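Local structure of translation initiation factor 4E (3M94) at residues R78-V83 / K128-T133; S55-F60 / A118-R123. The protein binds the 5' cap of messenger RNA, here as a trimethylguanosine diphosphate, and so probably takes part in the initiation of translation. All blocks are in the same frame, centred on the assembly; numbering follows the deposited sequence.

Contact 1: R78-V83 / K128-T133; sequences RWLVVV and KVSLWT. With M7M (N,N,7-trimethylguanosine 5'-(trihydrogen diphosphate)), chain C.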
loop_
_atom_site.group_PDB
_atom_site.type_symbol
_atom_site.label_atom_id
_atom_site.label_comp_id
_atom_site.label_asym_id
_atom_site.label_seq_id
_atom_site.Cartn_x
_atom_site.Cartn_y
_atom_site.Cartn_z
ATOM N N ARG A 78 1.870 5.721 -8.187
ATOM C CA ARG A 78 2.116 4.589 -7.327
ATOM C C ARG A 78 3.414 3.875 -7.662
ATOM O O ARG A 78 3.802 3.769 -8.831
ATOM C CB ARG A 78 0.955 3.593 -7.417
ATOM C CG ARG A 78 0.909 2.851 -8.737
ATOM C CD ARG A 78 -0.242 1.886 -8.812
ATOM N NE ARG A 78 -0.135 1.099 -10.036
ATOM C CZ ARG A 78 -1.026 0.203 -10.439
ATOM N NH1 ARG A 78 -2.114 -0.026 -9.726
ATOM N NH2 ARG A 78 -0.832 -0.458 -11.573
ATOM N N TRP A 79 4.091 3.401 -6.622
ATOM C CA TRP A 79 5.113 2.375 -6.794
ATOM C C TRP A 79 4.375 1.044 -6.899
ATOM O O TRP A 79 3.540 0.736 -6.042
ATOM C CB TRP A 79 6.053 2.355 -5.598
ATOM C CG TRP A 79 7.119 3.396 -5.709
ATOM C CD1 TRP A 79 7.188 4.572 -5.032
ATOM C CD2 TRP A 79 8.247 3.366 -6.588
ATOM N NE1 TRP A 79 8.305 5.275 -5.417
ATOM C CE2 TRP A 79 8.968 4.555 -6.382
ATOM C CE3 TRP A 79 8.727 2.438 -7.527
ATOM C CZ2 TRP A 79 10.142 4.841 -7.075
ATOM C CZ3 TRP A 79 9.889 2.728 -8.213
ATOM C CH2 TRP A 79 10.582 3.915 -7.983
ATOM N N LEU A 80 4.667 0.281 -7.954
ATOM C CA LEU A 80 4.015 -0.999 -8.202
ATOM C C LEU A 80 4.981 -2.165 -8.000
ATOM O O LEU A 80 6.083 -2.171 -8.553
ATOM C CB LEU A 80 3.431 -1.037 -9.622
ATOM C CG LEU A 80 2.824 -2.350 -10.130
ATOM C CD1 LEU A 80 1.538 -2.716 -9.376
ATOM C CD2 LEU A 80 2.555 -2.284 -11.654
ATOM N N VAL A 81 4.562 -3.134 -7.188
ATOM C CA VAL A 81 5.318 -4.373 -6.991
ATOM C C VAL A 81 4.434 -5.516 -7.511
ATOM O O VAL A 81 3.360 -5.760 -6.960
ATOM C CB VAL A 81 5.599 -4.658 -5.494
ATOM C CG1 VAL A 81 6.551 -5.836 -5.339
ATOM C CG2 VAL A 81 6.131 -3.418 -4.758
ATOM N N VAL A 82 4.857 -6.182 -8.581
ATOM C CA VAL A 82 4.166 -7.397 -9.036
ATOM C C VAL A 82 4.671 -8.601 -8.245
ATOM O O VAL A 82 5.862 -8.724 -7.973
ATOM C CB VAL A 82 4.260 -7.635 -10.585
ATOM C CG1 VAL A 82 3.538 -6.509 -11.339
ATOM C CG2 VAL A 82 5.718 -7.778 -11.061
ATOM N N VAL A 83 3.748 -9.467 -7.846
ATOM C CA VAL A 83 4.092 -10.669 -7.094
ATOM C C VAL A 83 3.876 -11.850 -8.047
ATOM O O VAL A 83 2.758 -12.067 -8.528
ATOM C CB VAL A 83 3.225 -10.760 -5.802
ATOM C CG1 VAL A 83 3.592 -11.957 -4.955
ATOM C CG2 VAL A 83 3.370 -9.492 -4.988
ATOM N N LYS A 128 -0.644 -7.751 -6.958
ATOM C CA LYS A 128 0.067 -6.482 -6.973
ATOM C C LYS A 128 -0.028 -5.797 -5.602
ATOM O O LYS A 128 -1.118 -5.680 -5.030
ATOM C CB LYS A 128 -0.512 -5.560 -8.050
ATOM C CG LYS A 128 -0.311 -6.085 -9.491
ATOM C CD LYS A 128 -0.993 -5.230 -10.547
ATOM C CE LYS A 128 -2.498 -5.406 -10.549
ATOM N NZ LYS A 128 -3.068 -4.844 -11.807
ATOM N N VAL A 129 1.125 -5.384 -5.075
ATOM C CA VAL A 129 1.205 -4.538 -3.880
ATOM C C VAL A 129 1.723 -3.183 -4.355
ATOM O O VAL A 129 2.755 -3.127 -5.019
ATOM C CB VAL A 129 2.143 -5.157 -2.815
ATOM C CG1 VAL A 129 2.337 -4.215 -1.614
ATOM C CG2 VAL A 129 1.628 -6.514 -2.349
ATOM N N SER A 130 1.001 -2.108 -4.037
ATOM C CA SER A 130 1.347 -0.764 -4.496
ATOM C C SER A 130 1.385 0.254 -3.356
ATOM O O SER A 130 0.661 0.115 -2.370
ATOM C CB SER A 130 0.337 -0.275 -5.521
ATOM O OG SER A 130 0.467 -0.998 -6.717
ATOM N N LEU A 131 2.199 1.291 -3.524
ATOM C CA LEU A 131 2.228 2.401 -2.560
ATOM C C LEU A 131 1.893 3.675 -3.323
ATOM O O LEU A 131 2.630 4.060 -4.221
ATOM C CB LEU A 131 3.591 2.497 -1.857
ATOM C CG LEU A 131 3.827 3.627 -0.829
ATOM C CD1 LEU A 131 2.827 3.580 0.320
ATOM C CD2 LEU A 131 5.256 3.562 -0.275
ATOM N N TRP A 132 0.789 4.314 -2.947
ATOM C CA TRP A 132 0.290 5.530 -3.607
ATOM C C TRP A 132 0.848 6.800 -2.959
ATOM O O TRP A 132 0.792 6.948 -1.734
ATOM C CB TRP A 132 -1.244 5.599 -3.547
ATOM C CG TRP A 132 -1.984 4.606 -4.406
ATOM C CD1 TRP A 132 -1.550 3.378 -4.815
ATOM C CD2 TRP A 132 -3.315 4.748 -4.914
ATOM N NE1 TRP A 132 -2.513 2.759 -5.565
ATOM C CE2 TRP A 132 -3.610 3.576 -5.645
ATOM C CE3 TRP A 132 -4.273 5.764 -4.849
ATOM C CZ2 TRP A 132 -4.832 3.381 -6.291
ATOM C CZ3 TRP A 132 -5.496 5.572 -5.489
ATOM C CH2 TRP A 132 -5.762 4.387 -6.201
ATOM N N THR A 133 1.366 7.707 -3.800
ATOM C CA THR A 133 1.887 9.002 -3.361
ATOM C C THR A 133 1.102 10.143 -4.028
ATOM O O THR A 133 0.449 9.931 -5.054
ATOM C CB THR A 133 3.399 9.149 -3.654
ATOM O OG1 THR A 133 3.609 9.231 -5.073
ATOM C CG2 THR A 133 4.160 7.954 -3.105
HETATM O OAX M7M C . -6.705 -4.790 -14.118
HETATM O OAY M7M C . -5.658 -6.121 -12.323
HETATM P PAZ M7M C . -6.705 -5.087 -12.541
HETATM O OBA M7M C . -8.103 -5.365 -12.106
HETATM O OBB M7M C . -10.286 4.665 -8.604
HETATM C CBC M7M C . -8.804 2.355 -8.409
HETATM O OBD M7M C . -6.241 -3.724 -11.835
HETATM N NBE M7M C . -12.134 4.649 -9.862
HETATM C CBF M7M C . -11.067 4.052 -9.345
HETATM C CBG M7M C . -10.879 2.746 -9.688
HETATM N NBH M7M C . -9.903 1.970 -9.305
HETATM C CBI M7M C . -10.111 0.794 -9.869
HETATM O OBJ M7M C . -7.203 -4.003 -9.551
HETATM P PBK M7M C . -7.018 -3.021 -10.622
HETATM O OBL M7M C . -6.374 -1.707 -10.378
HETATM C CBM M7M C . -12.954 3.973 -10.662
HETATM N NBN M7M C . -12.773 2.694 -10.999
HETATM C CBO M7M C . -11.715 2.063 -10.503
HETATM N NBP M7M C . -11.220 0.853 -10.591
HETATM C CBQ M7M C . -11.785 -0.246 -11.371
HETATM O OBR M7M C . -11.009 -1.421 -11.237
HETATM C CBS M7M C . -10.199 -1.659 -12.375
HETATM C CBT M7M C . -8.743 -1.645 -11.970
HETATM O OBU M7M C . -8.450 -2.826 -11.267
HETATM N NBV M7M C . -13.990 4.646 -11.132
HETATM C CBW M7M C . -14.929 3.994 -12.004
HETATM C CBX M7M C . -11.696 0.166 -12.807
HETATM C CBY M7M C . -10.405 -0.461 -13.256
HETATM C CBZ M7M C . -14.150 6.029 -10.756
HETATM O OCA M7M C . -12.812 -0.415 -13.456
HETATM O OCB M7M C . -10.442 -0.868 -14.613
HETATM O O HOH W 1 -2.771 0.155 -6.841
#
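R78 and W132 face each other as an antiparallel non-hydrogen-bonded pair and share one water: it accepts from R78 NH1 at 3.0 Å and from W132 NE1 at 2.9 Å, lying in the plane of the indole. The chi1 of 71° sets R78 CG between the backbone N and the carbonyl carbon, and from there the chain runs extended, passing its CD 3.6 Å from S130 OG. One face of the guanidinium takes L80 CD1, offset toward its rim. L80 CD1 also lies 3.3 Å from S130 OG and 3.7 Å from K128 CB, where the leucine and lysine side chains cross obliquely. Beyond that crossing K128, bent at chi3 (-74°), ends in NZ, and K128 NZ donates to M7M OAY at 2.9 Å and weakly to M7M OBD. R78 NH2 lies 4.9 Å from K128 NZ; R78 NH2 has a salt bridge to E164 and K128 NZ has the phosphate, which may offset the repulsion between these like charges.

Behind this face stands the backbone ladder. W79 with L131 and V81 with V129 are hydrogen-bonded pairs, and V81 N reaches V129 O at 2.8 Å. The side chains of these four residues fill the other face, beneath helices 88-104 and 139-153, where W79 NE1 donates to N142 O. The strand axes run antiparallel at 171°. One face packed on helices and the other turned to the ligand is the curved antiparallel sheet of the eIF4E fold, with K128 supplying a phosphate-binding cation of the cap pocket.

Contact 2: S55-F60 / A118-R123; sequences SDYYLF and AVVNVR. With M7M (N,N,7-trimethylguanosine 5'-(trihydrogen diphosphate)), chain C.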
loop_
_atom_site.group_PDB
_atom_site.type_symbol
_atom_site.label_atom_id
_atom_site.label_comp_id
_atom_site.label_asym_id
_atom_site.label_seq_id
_atom_site.Cartn_x
_atom_site.Cartn_y
_atom_site.Cartn_z
ATOM N N SER A 55 -10.501 -9.324 -5.388
ATOM C CA SER A 55 -10.601 -8.573 -4.132
ATOM C C SER A 55 -9.354 -7.740 -3.858
ATOM O O SER A 55 -8.264 -8.104 -4.315
ATOM C CB SER A 55 -10.843 -9.512 -2.951
ATOM O OG SER A 55 -12.104 -10.113 -3.070
ATOM N N ASP A 56 -9.529 -6.646 -3.105
ATOM C CA ASP A 56 -8.426 -5.753 -2.676
ATOM C C ASP A 56 -8.529 -5.375 -1.202
ATOM O O ASP A 56 -9.622 -5.350 -0.638
ATOM C CB ASP A 56 -8.469 -4.402 -3.394
ATOM C CG ASP A 56 -8.730 -4.502 -4.875
ATOM O OD1 ASP A 56 -8.141 -5.356 -5.572
ATOM O OD2 ASP A 56 -9.512 -3.662 -5.339
ATOM N N TYR A 57 -7.386 -5.030 -0.608
ATOM C CA TYR A 57 -7.348 -4.263 0.638
ATOM C C TYR A 57 -6.701 -2.922 0.334
ATOM O O TYR A 57 -5.835 -2.841 -0.544
ATOM C CB TYR A 57 -6.518 -4.966 1.707
ATOM C CG TYR A 57 -7.174 -6.107 2.472
ATOM C CD1 TYR A 57 -6.498 -7.311 2.664
ATOM C CD2 TYR A 57 -8.420 -5.963 3.056
ATOM C CE1 TYR A 57 -7.065 -8.359 3.400
ATOM C CE2 TYR A 57 -9.000 -6.995 3.798
ATOM C CZ TYR A 57 -8.317 -8.190 3.952
ATOM O OH TYR A 57 -8.878 -9.202 4.687
ATOM N N TYR A 58 -7.121 -1.878 1.054
ATOM C CA TYR A 58 -6.498 -0.554 0.972
ATOM C C TYR A 58 -6.247 -0.066 2.392
ATOM O O TYR A 58 -7.088 -0.243 3.264
ATOM C CB TYR A 58 -7.392 0.472 0.260
ATOM C CG TYR A 58 -7.928 0.043 -1.100
ATOM C CD1 TYR A 58 -7.343 0.498 -2.278
ATOM C CD2 TYR A 58 -9.044 -0.785 -1.202
ATOM C CE1 TYR A 58 -7.836 0.118 -3.536
ATOM C CE2 TYR A 58 -9.541 -1.178 -2.453
ATOM C CZ TYR A 58 -8.934 -0.721 -3.607
ATOM O OH TYR A 58 -9.429 -1.106 -4.822
ATOM N N LEU A 59 -5.082 0.541 2.614
ATOM C CA LEU A 59 -4.835 1.234 3.864
ATOM C C LEU A 59 -4.448 2.663 3.545
ATOM O O LEU A 59 -3.329 2.908 3.070
ATOM C CB LEU A 59 -3.748 0.569 4.718
ATOM C CG LEU A 59 -3.811 1.127 6.163
ATOM C CD1 LEU A 59 -4.891 0.400 7.004
ATOM C CD2 LEU A 59 -2.465 1.073 6.863
ATOM N N PHE A 60 -5.375 3.596 3.791
ATOM C CA PHE A 60 -5.163 4.994 3.433
ATOM C C PHE A 60 -5.336 5.907 4.629
ATOM O O PHE A 60 -6.086 5.584 5.577
ATOM C CB PHE A 60 -6.101 5.423 2.298
ATOM C CG PHE A 60 -5.593 5.037 0.907
ATOM C CD1 PHE A 60 -5.417 3.691 0.560
ATOM C CD2 PHE A 60 -5.260 6.015 -0.026
ATOM C CE1 PHE A 60 -4.923 3.329 -0.677
ATOM C CE2 PHE A 60 -4.785 5.657 -1.284
ATOM C CZ PHE A 60 -4.607 4.313 -1.602
ATOM N N ALA A 118 -1.578 2.404 0.925
ATOM C CA ALA A 118 -1.144 1.168 0.264
ATOM C C ALA A 118 -2.313 0.361 -0.297
ATOM O O ALA A 118 -3.435 0.429 0.222
ATOM C CB ALA A 118 -0.370 0.315 1.234
ATOM N N VAL A 119 -2.027 -0.441 -1.323
ATOM C CA VAL A 119 -3.043 -1.267 -1.964
ATOM C C VAL A 119 -2.497 -2.654 -2.279
ATOM O O VAL A 119 -1.404 -2.794 -2.856
ATOM C CB VAL A 119 -3.504 -0.649 -3.310
ATOM C CG1 VAL A 119 -4.638 -1.486 -3.957
ATOM C CG2 VAL A 119 -3.929 0.795 -3.130
ATOM N N VAL A 120 -3.265 -3.681 -1.918
ATOM C CA VAL A 120 -3.011 -4.997 -2.458
ATOM C C VAL A 120 -4.190 -5.438 -3.330
ATOM O O VAL A 120 -5.340 -5.439 -2.878
ATOM C CB VAL A 120 -2.632 -6.042 -1.370
ATOM C CG1 VAL A 120 -3.667 -6.095 -0.242
ATOM C CG2 VAL A 120 -2.414 -7.446 -2.002
ATOM N N ASN A 121 -3.891 -5.778 -4.587
ATOM C CA ASN A 121 -4.871 -6.348 -5.507
ATOM C C ASN A 121 -4.578 -7.835 -5.631
ATOM O O ASN A 121 -3.466 -8.217 -5.996
ATOM C CB ASN A 121 -4.783 -5.686 -6.894
ATOM C CG ASN A 121 -4.821 -4.162 -6.821
ATOM O OD1 ASN A 121 -3.837 -3.499 -7.137
ATOM N ND2 ASN A 121 -5.959 -3.603 -6.394
ATOM N N VAL A 122 -5.558 -8.673 -5.299
ATOM C CA VAL A 122 -5.402 -10.113 -5.433
ATOM C C VAL A 122 -6.024 -10.507 -6.764
ATOM O O VAL A 122 -7.233 -10.294 -6.978
ATOM C CB VAL A 122 -6.049 -10.883 -4.254
ATOM C CG1 VAL A 122 -6.189 -12.359 -4.565
ATOM C CG2 VAL A 122 -5.244 -10.704 -2.991
ATOM N N ARG A 123 -5.201 -11.072 -7.656
ATOM C CA ARG A 123 -5.633 -11.406 -9.011
ATOM C C ARG A 123 -5.178 -12.817 -9.459
ATOM O O ARG A 123 -4.225 -13.384 -8.905
ATOM C CB ARG A 123 -5.130 -10.339 -10.010
ATOM C CG ARG A 123 -5.573 -8.884 -9.745
ATOM C CD ARG A 123 -7.086 -8.684 -9.927
ATOM N NE ARG A 123 -7.530 -7.316 -9.620
ATOM C CZ ARG A 123 -7.859 -6.853 -8.408
ATOM N NH1 ARG A 123 -7.797 -7.628 -7.328
ATOM N NH2 ARG A 123 -8.256 -5.594 -8.273
HETATM O OAX M7M C . -6.705 -4.790 -14.118
HETATM O OAY M7M C . -5.658 -6.121 -12.323
HETATM P PAZ M7M C . -6.705 -5.087 -12.541
HETATM O OBA M7M C . -8.103 -5.365 -12.106
HETATM O OBB M7M C . -10.286 4.665 -8.604
HETATM C CBC M7M C . -8.804 2.355 -8.409
HETATM O OBD M7M C . -6.241 -3.724 -11.835
HETATM N NBE M7M C . -12.134 4.649 -9.862
HETATM C CBF M7M C . -11.067 4.052 -9.345
HETATM C CBG M7M C . -10.879 2.746 -9.688
HETATM N NBH M7M C . -9.903 1.970 -9.305
HETATM C CBI M7M C . -10.111 0.794 -9.869
HETATM O OBJ M7M C . -7.203 -4.003 -9.551
HETATM P PBK M7M C . -7.018 -3.021 -10.622
HETATM O OBL M7M C . -6.374 -1.707 -10.378
HETATM C CBM M7M C . -12.954 3.973 -10.662
HETATM N NBN M7M C . -12.773 2.694 -10.999
HETATM C CBO M7M C . -11.715 2.063 -10.503
HETATM N NBP M7M C . -11.220 0.853 -10.591
HETATM C CBQ M7M C . -11.785 -0.246 -11.371
HETATM O OBR M7M C . -11.009 -1.421 -11.237
HETATM C CBS M7M C . -10.199 -1.659 -12.375
HETATM C CBT M7M C . -8.743 -1.645 -11.970
HETATM O OBU M7M C . -8.450 -2.826 -11.267
HETATM N NBV M7M C . -13.990 4.646 -11.132
HETATM C CBW M7M C . -14.929 3.994 -12.004
HETATM C CBX M7M C . -11.696 0.166 -12.807
HETATM C CBY M7M C . -10.405 -0.461 -13.256
HETATM C CBZ M7M C . -14.150 6.029 -10.756
HETATM O OCA M7M C . -12.812 -0.415 -13.456
HETATM O OCB M7M C . -10.442 -0.868 -14.613
#
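Side-chain torsions of D56, N121 and R123 bring three polar groups together: in each CG stands anti to the carbonyl carbon (chi1 -51° in N121), and in R123 a bend at chi2 (-67°) turns CD. They meet at the end of an antiparallel strand pair in the eIF4E sheet, beside the diphosphate of the bound cap. D56 OD1 accepts from N121 ND2 at 2.9 Å, in an almost straight bond; the amide comes from above the carboxylate plane. R123 NH1 reaches D56 OD1 at 2.9 Å nearly along its C-O axis, as part of a salt bridge whose carboxylate and guanidinium planes are nearly coplanar. N121 CB lies over one face of that guanidinium, offset toward its rim. R123 NH1 also donates directly to S55 O and V122 O, standing above both carbonyl planes, so the carboxylate and two carbonyls fix the rotation of the group.

Down the strands, Y57 with V120 and L59 with A118 form the hydrogen-bonded pairs. On the D56 face the Y58 and V119 side chains lie side by side, Y58 CD1 being 3.5 Å from V119 CG2, and that methyl also meets the edge of the F60 ring in its plane. Y57, L59, A118 and V120 point to the opposite face, where L59, A118 and V120 touch helix 88-104. At the ligand end, R123 NE donates to M7M OBA at 3.2 Å with an angle of 170°.

From the N terminus, after strands 4-14 and 26-34 and helix 35-42, the chain lays down strand 56-61, then 77-83, passes through helix 88-104, and returns as strands 115-121 and 127-133. Contact 2 closes the loop from 55-60 to 118-123, with 57 residues between its segments; contact 1 closes that from 78-83 to 128-133, with 44. Their segments alternate, so the loops cross. Strands 115-121 and 127-133 are sheet neighbours, and S130 N to V119 O and K128 O to N121 N, both 2.8 Å, join the contacts into four consecutive strands: 56-61, 115-121, 127-133, 77-83. F60 and W132 meet edge-to-face across this seam, and both contacts reach the cap diphosphate.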